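Local structure of HIT family hydrolase (Legionella pneumophila subsp. pneumophila, 6D6J) at residues B[9-14]-B[51-56]; B[94-97]-B[103-106]; B[42-47]-B[82-87]; B[24-27]-B[33-36]; B[88-93]-B[114-119]. The protein is a zinc-binding member of the histidine triad (HIT) family that probably acts as a hydrolase, with a predicted covalent nucleotidyl-histidine intermediate. All coordinates share one frame; numbering follows the deposited sequence.

Contact 1 (B[9-14]-B[51-56]). With ZN (zinc ion), chain G.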
# COMPACT_ATOMS: atom_id res chain seq x y z
N MET B 9 11.25 -20.13 9.24
CA MET B 9 12.52 -20.77 8.90
C MET B 9 12.80 -20.68 7.40
O MET B 9 11.91 -20.90 6.58
CB MET B 9 12.54 -22.23 9.36
N ASN B 10 14.04 -20.33 7.06
CA ASN B 10 14.46 -20.17 5.68
C ASN B 10 13.68 -19.08 4.94
O ASN B 10 13.50 -19.14 3.73
CB ASN B 10 14.43 -21.50 4.91
N CYS B 11 13.23 -18.05 5.66
CA CYS B 11 12.59 -16.90 5.02
C CYS B 11 13.61 -16.12 4.20
O CYS B 11 14.63 -15.67 4.73
CB CYS B 11 11.98 -16.00 6.10
SG CYS B 11 11.37 -14.43 5.43
N LEU B 12 13.33 -15.93 2.91
CA LEU B 12 14.27 -15.24 2.02
C LEU B 12 14.55 -13.82 2.49
O LEU B 12 15.69 -13.35 2.43
CB LEU B 12 13.68 -15.21 0.61
CG LEU B 12 14.53 -14.53 -0.46
CD1 LEU B 12 15.76 -15.36 -0.70
CD2 LEU B 12 13.75 -14.38 -1.76
N PHE B 13 13.51 -13.11 2.95
CA PHE B 13 13.72 -11.72 3.33
C PHE B 13 14.43 -11.58 4.66
O PHE B 13 15.19 -10.63 4.84
CB PHE B 13 12.40 -10.96 3.29
CG PHE B 13 11.87 -10.70 1.89
CD1 PHE B 13 12.59 -11.09 0.76
CD2 PHE B 13 10.64 -10.10 1.71
CE1 PHE B 13 12.09 -10.85 -0.52
CE2 PHE B 13 10.14 -9.87 0.42
CZ PHE B 13 10.86 -10.24 -0.70
N CYS B 14 14.22 -12.53 5.59
CA CYS B 14 15.06 -12.54 6.79
C CYS B 14 16.51 -12.77 6.42
O CYS B 14 17.41 -12.13 6.97
CB CYS B 14 14.57 -13.60 7.77
SG CYS B 14 13.09 -13.12 8.73
N LYS B 51 12.51 -5.35 9.47
CA LYS B 51 13.50 -6.35 9.86
C LYS B 51 12.85 -7.47 10.69
O LYS B 51 13.24 -8.63 10.58
CB LYS B 51 14.67 -5.67 10.57
CG LYS B 51 15.51 -4.80 9.65
CD LYS B 51 16.62 -4.09 10.43
CE LYS B 51 17.63 -3.47 9.51
NZ LYS B 51 18.73 -2.83 10.29
N LYS B 52 11.85 -7.13 11.50
CA LYS B 52 11.05 -8.14 12.18
C LYS B 52 10.30 -9.01 11.16
O LYS B 52 9.76 -8.50 10.18
CB LYS B 52 10.01 -7.43 13.07
CG LYS B 52 9.05 -8.37 13.82
CD LYS B 52 8.14 -7.59 14.73
CE LYS B 52 7.22 -8.49 15.50
NZ LYS B 52 6.50 -7.73 16.54
N HIS B 53 10.27 -10.32 11.41
CA HIS B 53 9.51 -11.23 10.55
C HIS B 53 8.03 -11.17 10.89
O HIS B 53 7.62 -11.55 12.00
CB HIS B 53 10.03 -12.65 10.68
CG HIS B 53 9.31 -13.61 9.79
ND1 HIS B 53 9.65 -13.81 8.47
CD2 HIS B 53 8.22 -14.38 10.02
CE1 HIS B 53 8.82 -14.68 7.94
NE2 HIS B 53 7.93 -15.03 8.85
N ILE B 54 7.23 -10.70 9.95
CA ILE B 54 5.77 -10.72 10.02
C ILE B 54 5.32 -11.30 8.69
O ILE B 54 5.73 -10.80 7.64
CB ILE B 54 5.19 -9.30 10.22
CG1 ILE B 54 5.76 -8.62 11.48
CG2 ILE B 54 3.67 -9.38 10.28
CD1 ILE B 54 5.38 -7.14 11.59
N ALA B 55 4.50 -12.35 8.73
CA ALA B 55 4.27 -13.12 7.51
C ALA B 55 3.41 -12.38 6.49
O ALA B 55 3.75 -12.34 5.30
CB ALA B 55 3.62 -14.47 7.82
N THR B 56 2.27 -11.84 6.91
CA THR B 56 1.33 -11.16 6.02
C THR B 56 0.75 -9.94 6.71
O THR B 56 0.83 -9.79 7.93
CB THR B 56 0.15 -12.05 5.57
OG1 THR B 56 -0.79 -12.16 6.65
CG2 THR B 56 0.60 -13.43 5.11
ZN ZN G . 11.26 -13.15 7.34
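Cys11, Cys14 and His53 meet round a single zinc ion, three of the four ligands of a Cys2His2 site in which a CxxC pair at the start of helix 12-17 is joined to the loop that follows strand 44-50. Metal bonds carry the contact. Zinc lies 2.3 Å from Cys11 SG and equally far from Cys14 SG, while His53 ND1 binds it at 2.1 Å; His105, from the predicted histidine triad motif, supplies the fourth bond, and its ring meets that of His53 steeply. Cys11 sends SG anti to its backbone N (chi1 171°), whereas Cys14 turns SG beside its own N (chi1 -78°), and the two sulfurs converge on the same ion.

Sulfur-ring contacts follow from the shared metal. Cys11 SG sits at the edge of the His53 imidazole, near its plane, 3.5 Å from His53 ND1. Cys14 SG comes to the same nitrogen obliquely. The bond from ND1 to zinc ties the ring's orientation to the metal.

A further interaction lies within the cysteine segment. Cys11 occupies the N-cap position of the helix, so its sulfur has two tasks, binding zinc and capping the first turn; the positive metal would be expected to stabilise it as a thiolate. The capping bond is long but nearly straight: Cys14 N donates to Cys11 SG over 3.4 Å, with an N-H...S angle of 164°.

Contact 2 (B[94-97]-B[103-106]). With ZN (zinc ion), chain G.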
# COMPACT_ATOMS: atom_id res chain seq x y z
N ASN B 94 0.79 -6.94 -1.35
CA ASN B 94 0.09 -8.16 -1.72
C ASN B 94 -0.15 -8.98 -0.47
O ASN B 94 0.73 -9.07 0.39
CB ASN B 94 0.94 -8.98 -2.68
CG ASN B 94 1.08 -8.32 -4.04
OD1 ASN B 94 0.32 -7.41 -4.39
ND2 ASN B 94 2.02 -8.82 -4.84
N VAL B 95 -1.32 -9.62 -0.38
CA VAL B 95 -1.65 -10.42 0.79
C VAL B 95 -2.13 -11.79 0.34
O VAL B 95 -3.20 -11.92 -0.27
CB VAL B 95 -2.68 -9.74 1.71
CG1 VAL B 95 -2.81 -10.52 3.02
CG2 VAL B 95 -2.26 -8.29 1.98
N ASN B 96 -1.34 -12.82 0.67
CA ASN B 96 -1.65 -14.22 0.39
C ASN B 96 -1.63 -14.53 -1.11
O ASN B 96 -1.41 -13.64 -1.94
CB ASN B 96 -2.90 -14.70 1.14
CG ASN B 96 -2.59 -14.99 2.59
OD1 ASN B 96 -1.49 -15.43 2.88
ND2 ASN B 96 -3.52 -14.70 3.49
N SER B 97 -1.83 -15.79 -1.47
CA SER B 97 -1.60 -16.19 -2.85
C SER B 97 -2.55 -15.47 -3.80
O SER B 97 -2.13 -15.06 -4.89
CB SER B 97 -1.73 -17.71 -2.99
OG SER B 97 -1.36 -18.12 -4.30
N VAL B 103 6.50 -14.42 -1.12
CA VAL B 103 7.42 -14.47 0.01
C VAL B 103 6.63 -14.04 1.24
O VAL B 103 6.05 -12.94 1.27
CB VAL B 103 8.64 -13.56 -0.21
CG1 VAL B 103 9.53 -13.56 1.02
CG2 VAL B 103 9.43 -14.02 -1.42
N TYR B 104 6.62 -14.90 2.25
CA TYR B 104 5.79 -14.71 3.44
C TYR B 104 6.53 -13.93 4.54
O TYR B 104 6.71 -14.36 5.68
CB TYR B 104 5.15 -16.03 3.89
CG TYR B 104 4.01 -16.33 2.95
CD1 TYR B 104 4.22 -16.99 1.74
CD2 TYR B 104 2.75 -15.82 3.20
CE1 TYR B 104 3.17 -17.17 0.84
CE2 TYR B 104 1.71 -16.00 2.33
CZ TYR B 104 1.92 -16.68 1.16
OH TYR B 104 0.85 -16.83 0.30
N HIS B 105 6.94 -12.72 4.15
CA HIS B 105 7.49 -11.69 5.03
C HIS B 105 7.01 -10.39 4.42
O HIS B 105 7.24 -10.16 3.23
CB HIS B 105 9.02 -11.79 5.01
CG HIS B 105 9.73 -10.81 5.91
ND1 HIS B 105 10.73 -11.21 6.79
CD2 HIS B 105 9.66 -9.46 6.01
CE1 HIS B 105 11.22 -10.15 7.40
NE2 HIS B 105 10.60 -9.07 6.94
N ILE B 106 6.30 -9.56 5.19
CA ILE B 106 5.62 -8.42 4.58
C ILE B 106 6.62 -7.53 3.85
O ILE B 106 7.77 -7.34 4.26
CB ILE B 106 4.74 -7.63 5.57
CG1 ILE B 106 5.53 -7.08 6.74
CG2 ILE B 106 3.60 -8.49 6.07
CD1 ILE B 106 4.71 -6.16 7.62
ZN ZN G . 11.26 -13.15 7.34
O HOH W 1 -1.78 -17.86 0.61
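Asn96 OD1 touches the edge of the Tyr104 ring, lying near the ring plane and 3.3 Å from Tyr104 CE2. The two side chains cross at about a right angle, and the amide plane is turned 33° from the ring. Beyond the ring edge, Tyr104 OH lies close to the backbone of Ser97, but its approach to Ser97 N has too poor an angle for a hydrogen bond.

One water closes that gap. It accepts from Ser97 N at 2.9 Å and is hydrogen-bonded to Tyr104 OH at 2.8 Å, and it also donates a weak bond to Asn96 OD1. The phenol is thereby tied through solvent to the residues just past strand 89-95. The other end of the amide is held across the dimer interface, where Asn96 ND2 donates to Ser85 O of the second subunit.

Tyr104 is the centre of an inverse gamma turn, with His105 N donating weakly to Val103 O over 3.0 Å. With its CG beside the backbone N (chi1 -76°), the ring is directed toward Asn96, while the tight turn passes the chain on to His105, the first residue of the predicted histidine triad motif. His105 ND1 binds the zinc ion at 2.1 Å.

Further out, the imidazole of His105 is held at both nitrogens, because NE2 is hydrogen-bonded to Pro50 O. Gln101, in the loop joining the two segments, bonds both Asn96 N and Val103 O. Asn94 and Val95 pair in an antiparallel ladder with a strand of the second subunit, and Asn94 OD1 accepts from Arg90 NE of that subunit.

Contact 3 (B[42-47]-B[82-87])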
# COMPACT_ATOMS: atom_id res chain seq x y z
N ALA B 42 8.88 -2.63 -13.17
CA ALA B 42 8.91 -1.27 -13.70
C ALA B 42 10.37 -0.87 -13.73
O ALA B 42 11.22 -1.55 -13.14
CB ALA B 42 8.09 -0.33 -12.80
N PRO B 43 10.71 0.24 -14.39
CA PRO B 43 12.13 0.59 -14.51
C PRO B 43 12.84 0.73 -13.18
O PRO B 43 14.04 0.43 -13.12
CB PRO B 43 12.12 1.86 -15.38
CG PRO B 43 10.90 1.65 -16.27
CD PRO B 43 9.88 1.06 -15.31
N THR B 44 12.16 1.18 -12.13
CA THR B 44 12.65 1.07 -10.76
C THR B 44 11.61 0.31 -9.95
O THR B 44 10.42 0.65 -9.96
CB THR B 44 12.90 2.44 -10.12
OG1 THR B 44 13.98 3.08 -10.81
CG2 THR B 44 13.27 2.34 -8.63
N HIS B 45 12.06 -0.71 -9.22
CA HIS B 45 11.15 -1.52 -8.39
C HIS B 45 11.87 -1.86 -7.09
O HIS B 45 12.83 -2.65 -7.07
CB HIS B 45 10.73 -2.76 -9.17
CG HIS B 45 9.69 -3.60 -8.50
ND1 HIS B 45 9.04 -4.61 -9.17
CD2 HIS B 45 9.21 -3.62 -7.22
CE1 HIS B 45 8.21 -5.22 -8.35
NE2 HIS B 45 8.28 -4.64 -7.16
N LEU B 46 11.42 -1.25 -6.00
CA LEU B 46 12.05 -1.41 -4.70
C LEU B 46 11.08 -2.10 -3.75
O LEU B 46 9.86 -2.06 -3.92
CB LEU B 46 12.48 -0.04 -4.15
CG LEU B 46 13.42 0.73 -5.11
CD1 LEU B 46 13.64 2.16 -4.67
CD2 LEU B 46 14.76 0.01 -5.29
N LEU B 47 11.65 -2.73 -2.73
CA LEU B 47 10.90 -3.42 -1.68
C LEU B 47 11.28 -2.80 -0.34
O LEU B 47 12.47 -2.62 -0.07
CB LEU B 47 11.27 -4.91 -1.65
CG LEU B 47 10.98 -5.64 -2.96
CD1 LEU B 47 11.54 -7.05 -2.96
CD2 LEU B 47 9.49 -5.65 -3.25
N GLU B 82 14.99 8.44 -4.89
CA GLU B 82 15.26 7.69 -6.10
C GLU B 82 14.67 8.34 -7.34
O GLU B 82 14.68 7.73 -8.42
CB GLU B 82 14.80 6.24 -5.91
CG GLU B 82 15.53 5.53 -4.75
CD GLU B 82 17.04 5.47 -4.91
OE1 GLU B 82 17.53 5.38 -6.06
OE2 GLU B 82 17.77 5.52 -3.89
N GLY B 83 14.15 9.56 -7.22
CA GLY B 83 13.75 10.31 -8.39
C GLY B 83 12.43 9.89 -9.01
O GLY B 83 12.21 10.16 -10.20
N LEU B 84 11.54 9.26 -8.25
CA LEU B 84 10.29 8.74 -8.79
C LEU B 84 9.09 9.64 -8.52
O LEU B 84 8.04 9.47 -9.16
CB LEU B 84 9.98 7.36 -8.20
CG LEU B 84 11.11 6.34 -8.26
CD1 LEU B 84 10.66 5.04 -7.58
CD2 LEU B 84 11.55 6.10 -9.71
N SER B 85 9.20 10.55 -7.54
CA SER B 85 8.03 11.22 -7.00
C SER B 85 7.47 12.30 -7.90
O SER B 85 6.26 12.53 -7.89
CB SER B 85 8.36 11.77 -5.61
OG SER B 85 9.50 12.61 -5.66
N GLU B 86 8.31 13.00 -8.67
CA GLU B 86 7.78 14.07 -9.51
C GLU B 86 6.88 13.52 -10.61
O GLU B 86 5.78 14.03 -10.84
CB GLU B 86 8.93 14.89 -10.10
CG GLU B 86 9.63 15.76 -9.07
CD GLU B 86 8.70 16.80 -8.48
OE1 GLU B 86 8.11 17.58 -9.26
OE2 GLU B 86 8.55 16.84 -7.23
N MET B 87 7.31 12.45 -11.29
CA MET B 87 6.45 11.85 -12.30
C MET B 87 5.34 11.05 -11.66
O MET B 87 4.20 11.08 -12.14
CB MET B 87 7.27 10.97 -13.23
CG MET B 87 8.23 11.75 -14.11
SD MET B 87 7.41 12.84 -15.29
CE MET B 87 6.80 11.61 -16.44
O HOH W 2 15.33 5.46 -9.79
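Leu84 straddles the side chain of Thr44 with its two methyl groups: Leu84 CD1 lies 3.9 Å from Thr44 CG2, while Leu84 CD2 rests 3.9 Å from Thr44 CB and nearly as close to the hydroxyl oxygen. The branches of Thr44 are sorted by its first torsion (chi1 -66°). CG2 stands anti to the backbone N and meets the leucine, and OG1, beside that N, is turned to a water.

Two residues along strand 44-50, on the same side of it, Leu46 adds a second touch. Its CD1 approaches Glu82 CG at 3.9 Å, the two side chains crossing at about a right angle. Only the aliphatic part of the glutamate is used, since its chain bends at chi2 (-59°) and takes the carboxylate away from the leucine.

Glu82 and Leu84 flank Gly83, whose positive phi makes it the C-prime residue of a Schellman motif ending helix 62-81, with Leu84 N bonded to Ala79 O and Gly83 N to Gln80 O. That reversal brings both side chains against the strand. Leu78 of the helix and Leu110 of strand 108-112 pack on Leu46 as well, extending the apolar layer between helix and sheet.

The polar bridge is water-mediated: the water donates to Glu82 O at 2.7 Å and is hydrogen-bonded to Thr44 OG1 at 2.9 Å. Aliphatic contacts thus join helix end to strand, while one water bonds both polar atoms.

Contact 4 (B[24-27]-B[33-36])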
# COMPACT_ATOMS: atom_id res chain seq x y z
N THR B 24 20.80 -5.43 -3.36
CA THR B 24 21.16 -4.01 -3.47
C THR B 24 20.31 -3.24 -2.47
O THR B 24 19.12 -2.99 -2.71
CB THR B 24 20.95 -3.51 -4.90
OG1 THR B 24 21.89 -4.18 -5.76
CG2 THR B 24 21.19 -2.02 -5.01
N VAL B 25 20.91 -2.89 -1.34
CA VAL B 25 20.23 -2.20 -0.25
C VAL B 25 20.28 -0.70 -0.53
O VAL B 25 21.35 -0.14 -0.79
CB VAL B 25 20.87 -2.55 1.09
CG1 VAL B 25 20.30 -1.69 2.23
CG2 VAL B 25 20.69 -4.03 1.37
N VAL B 26 19.12 -0.06 -0.50
CA VAL B 26 19.02 1.37 -0.76
C VAL B 26 18.65 2.17 0.47
O VAL B 26 18.75 3.41 0.45
CB VAL B 26 18.06 1.66 -1.93
CG1 VAL B 26 18.58 1.00 -3.20
CG2 VAL B 26 16.65 1.18 -1.62
N PHE B 27 18.25 1.52 1.56
CA PHE B 27 17.96 2.22 2.80
C PHE B 27 18.04 1.23 3.94
O PHE B 27 17.59 0.09 3.80
CB PHE B 27 16.58 2.88 2.82
CG PHE B 27 16.24 3.48 4.16
CD1 PHE B 27 16.72 4.75 4.52
CD2 PHE B 27 15.52 2.75 5.10
CE1 PHE B 27 16.45 5.28 5.78
CE2 PHE B 27 15.26 3.28 6.35
CZ PHE B 27 15.72 4.54 6.69
N LEU B 33 14.34 -2.08 6.27
CA LEU B 33 15.33 -2.24 5.21
C LEU B 33 14.64 -2.09 3.87
O LEU B 33 13.50 -2.54 3.70
CB LEU B 33 15.94 -3.65 5.30
CG LEU B 33 17.12 -3.97 4.39
CD1 LEU B 33 18.37 -3.24 4.88
CD2 LEU B 33 17.36 -5.46 4.33
N ALA B 34 15.31 -1.47 2.90
CA ALA B 34 14.77 -1.38 1.55
C ALA B 34 15.83 -1.83 0.56
O ALA B 34 17.01 -1.52 0.72
CB ALA B 34 14.30 0.03 1.19
N PHE B 35 15.40 -2.57 -0.46
CA PHE B 35 16.33 -3.16 -1.42
C PHE B 35 15.62 -3.35 -2.75
O PHE B 35 14.38 -3.32 -2.83
CB PHE B 35 16.94 -4.47 -0.88
CG PHE B 35 15.92 -5.49 -0.46
CD1 PHE B 35 15.39 -5.47 0.82
CD2 PHE B 35 15.52 -6.50 -1.33
CE1 PHE B 35 14.45 -6.42 1.21
CE2 PHE B 35 14.58 -7.44 -0.94
CZ PHE B 35 14.05 -7.40 0.33
N ARG B 36 16.40 -3.57 -3.80
CA ARG B 36 15.80 -3.78 -5.11
C ARG B 36 15.13 -5.15 -5.22
O ARG B 36 15.68 -6.17 -4.79
CB ARG B 36 16.86 -3.70 -6.20
CG ARG B 36 17.45 -2.32 -6.43
CD ARG B 36 18.36 -2.35 -7.63
NE ARG B 36 18.85 -1.03 -8.01
CZ ARG B 36 19.48 -0.82 -9.16
NH1 ARG B 36 19.70 -1.83 -9.98
NH2 ARG B 36 19.89 0.40 -9.47
O HOH W 3 18.45 -6.60 -4.61
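Ala34 offers a low spot in its strand into which two neighbours fit: Val26 CG2 comes to 3.8 Å from Ala34 CB, and Phe27 CB to 4.0 Å from the same methyl. The pairing is a classic beta bulge in the hairpin of strands 25-28 and 32-36, with Val26 and Phe27 both set against the one alanine. Its carbonyl takes both of their amides, Val26 N at 2.8 Å and Phe27 N in a weak bond at 3.4 Å. Ala34 N returns a bond to Phe27 O.

On the other face, Val25 and Leu33 interlock, Val25 CG1 resting 3.6 Å from Leu33 CD1 with the side chains at about a right angle. Val25 also pairs with Phe35 as a non-hydrogen-bonded pair. Phe35 projects CG between its backbone N and carbonyl carbon (chi1 55°), which takes its ring away from strand 25-28 toward Phe13, met edge-to-face, and strand 44-50.

At the open end of the hairpin, Thr24 and the extended stem of Arg36 lie side by side, Thr24 CG2 being 3.9 Å from Arg36 CD. Between their backbones, Arg36 N donates to Thr24 O over 3.0 Å, in the carbonyl plane, and a water links Thr24 N with Arg36 O.

The chemistry is divided: backbone bonds set the shifted register, while aliphatic contacts hold the strands together, and Val26 and Ala34 present an apolar patch to Leu78 of helix 62-81.

Contact 5 (B[88-93]-B[114-119])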
# COMPACT_ATOMS: atom_id res chain seq x y z
N GLY B 88 5.64 10.32 -10.59
CA GLY B 88 4.65 9.52 -9.89
C GLY B 88 5.01 8.05 -9.86
O GLY B 88 5.86 7.57 -10.63
N TYR B 89 4.35 7.31 -8.98
CA TYR B 89 4.75 5.93 -8.69
C TYR B 89 3.58 5.23 -8.02
O TYR B 89 2.58 5.86 -7.65
CB TYR B 89 6.02 5.87 -7.83
CG TYR B 89 5.86 6.55 -6.49
CD1 TYR B 89 6.16 7.91 -6.33
CD2 TYR B 89 5.39 5.85 -5.39
CE1 TYR B 89 6.00 8.54 -5.09
CE2 TYR B 89 5.25 6.45 -4.16
CZ TYR B 89 5.56 7.78 -4.01
OH TYR B 89 5.40 8.35 -2.77
N ARG B 90 3.72 3.91 -7.85
CA ARG B 90 2.69 3.10 -7.22
C ARG B 90 3.27 2.32 -6.05
O ARG B 90 4.42 1.85 -6.10
CB ARG B 90 2.10 2.14 -8.26
CG ARG B 90 1.04 1.17 -7.70
CD ARG B 90 0.23 0.54 -8.82
NE ARG B 90 -0.58 1.56 -9.49
CZ ARG B 90 -1.06 1.47 -10.73
NH1 ARG B 90 -0.80 0.41 -11.50
NH2 ARG B 90 -1.77 2.49 -11.21
N LEU B 91 2.47 2.19 -5.00
CA LEU B 91 2.81 1.41 -3.81
C LEU B 91 1.83 0.25 -3.69
O LEU B 91 0.61 0.46 -3.81
CB LEU B 91 2.71 2.29 -2.56
CG LEU B 91 3.67 3.48 -2.50
CD1 LEU B 91 3.35 4.37 -1.32
CD2 LEU B 91 5.11 3.02 -2.43
N VAL B 92 2.33 -0.97 -3.47
CA VAL B 92 1.48 -2.16 -3.45
C VAL B 92 1.85 -3.05 -2.27
O VAL B 92 3.02 -3.43 -2.13
CB VAL B 92 1.61 -2.97 -4.75
CG1 VAL B 92 0.66 -4.17 -4.72
CG2 VAL B 92 1.35 -2.10 -5.97
N PHE B 93 0.85 -3.47 -1.49
CA PHE B 93 0.99 -4.63 -0.60
C PHE B 93 0.17 -5.78 -1.19
O PHE B 93 -1.02 -5.61 -1.47
CB PHE B 93 0.43 -4.41 0.82
CG PHE B 93 1.26 -3.53 1.72
CD1 PHE B 93 2.51 -3.95 2.20
CD2 PHE B 93 0.75 -2.31 2.17
CE1 PHE B 93 3.22 -3.15 3.09
CE2 PHE B 93 1.47 -1.51 3.04
CZ PHE B 93 2.69 -1.94 3.51
N ARG B 114 7.94 4.59 -15.10
CA ARG B 114 7.07 4.59 -16.27
C ARG B 114 5.67 4.93 -15.79
O ARG B 114 5.39 4.95 -14.59
CB ARG B 114 7.05 3.22 -16.96
CG ARG B 114 6.46 2.10 -16.11
CD ARG B 114 6.19 0.86 -16.97
NE ARG B 114 5.96 -0.35 -16.18
CZ ARG B 114 4.77 -0.70 -15.67
NH1 ARG B 114 3.70 0.07 -15.84
NH2 ARG B 114 4.66 -1.83 -14.97
N GLN B 115 4.78 5.18 -16.74
CA GLN B 115 3.37 5.31 -16.41
C GLN B 115 2.84 3.98 -15.88
O GLN B 115 2.98 2.93 -16.53
CB GLN B 115 2.58 5.74 -17.65
CG GLN B 115 1.08 5.85 -17.38
CD GLN B 115 0.77 7.02 -16.46
OE1 GLN B 115 1.14 8.15 -16.75
NE2 GLN B 115 0.08 6.75 -15.36
N MET B 116 2.26 4.01 -14.68
CA MET B 116 1.58 2.84 -14.13
C MET B 116 0.14 2.87 -14.63
O MET B 116 -0.48 3.93 -14.73
CB MET B 116 1.65 2.87 -12.60
CG MET B 116 3.10 3.01 -12.08
SD MET B 116 4.25 1.74 -12.64
CE MET B 116 3.50 0.26 -11.97
N THR B 117 -0.40 1.70 -14.96
CA THR B 117 -1.67 1.60 -15.67
C THR B 117 -2.73 0.95 -14.79
O THR B 117 -2.47 0.48 -13.67
CB THR B 117 -1.51 0.85 -17.00
OG1 THR B 117 -1.10 -0.50 -16.73
CG2 THR B 117 -0.47 1.53 -17.88
N TRP B 118 -3.96 0.94 -15.30
CA TRP B 118 -5.11 0.51 -14.51
C TRP B 118 -5.86 -0.55 -15.31
O TRP B 118 -6.09 -0.35 -16.51
CB TRP B 118 -6.02 1.72 -14.23
CG TRP B 118 -6.88 1.57 -13.00
CD1 TRP B 118 -8.25 1.54 -12.93
CD2 TRP B 118 -6.42 1.46 -11.65
NE1 TRP B 118 -8.66 1.43 -11.62
CE2 TRP B 118 -7.56 1.38 -10.81
CE3 TRP B 118 -5.14 1.44 -11.06
CZ2 TRP B 118 -7.46 1.27 -9.42
CZ3 TRP B 118 -5.04 1.34 -9.68
CH2 TRP B 118 -6.20 1.24 -8.88
N PRO B 119 -6.25 -1.68 -14.70
CA PRO B 119 -6.17 -2.00 -13.27
C PRO B 119 -4.76 -2.36 -12.82
O PRO B 119 -3.88 -2.65 -13.65
CB PRO B 119 -7.06 -3.26 -13.16
CG PRO B 119 -6.93 -3.92 -14.51
CD PRO B 119 -6.89 -2.75 -15.48
O HOH W 4 5.69 7.54 -13.45
O HOH W 5 -3.07 3.75 -13.44
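Arg90 meets the carbonyl of Thr117 within the guanidinium plane: Arg90 NH1 donates to Thr117 O over 2.7 Å, at an N-H...O angle of 154°. Arg90 NH2 adds a weak bond to the same oxygen at 3.3 Å, so one acceptor is gripped by both terminal nitrogens. A water accepts a hydrogen bond from Arg90 NH2 and donates to Met116 O, each over 2.9 Å. Met116 O also accepts from Gln115 NE2.

Arg90 also bonds across the dimer: NE to Asn94 OD1, NH1 to Pro120 O and NH2 to Gly99 O of the second subunit, NH2 having more acceptors than N-H groups. The positive charge is probably eased by several carbonyl and amide oxygens.

Contacts over both faces limit the group's rotation. Met116 CB sits over the centre of one guanidinium face, 3.6 Å from Arg90 CZ. Trp118 CZ3 lies toward the rim of the opposite face, the two planes being 67° apart, and Arg90 NH2 comes to the indole edge 3.5 Å from Trp118 CE3. A bend at chi3 (-67°) tips the guanidinium into this slot.

The contact pins segment 114-119 to strand 89-95 through the Arg90 side chain. That strand lies between strand 108-112 and the second subunit, continuing the sheet across the interface; helix 62-81 packs against Tyr89, Leu91 and Phe93, and Met116 rests on Leu111 of strand 108-112.

From the N terminus, contact 1 closes a long loop by bringing 9-14 to 51-56, and contact 4, the hairpin of 24-27 with 33-36, is nested inside it. Contact 3 opens at 42-47 before that loop is shut and ends at 82-87, so contacts 1 and 3 cross. Contact 5 follows, joining 88-93 to 114-119, and holds contact 2 (94-97 with 103-106) within its loop. Contacts 3 and 4 share the sheet through neighbouring strands 32-36 and 44-50. Contacts 1 and 2 meet at the zinc ion and through Ile54 and Ile106, whereas contacts 2, 3 and 5 all reach the second subunit.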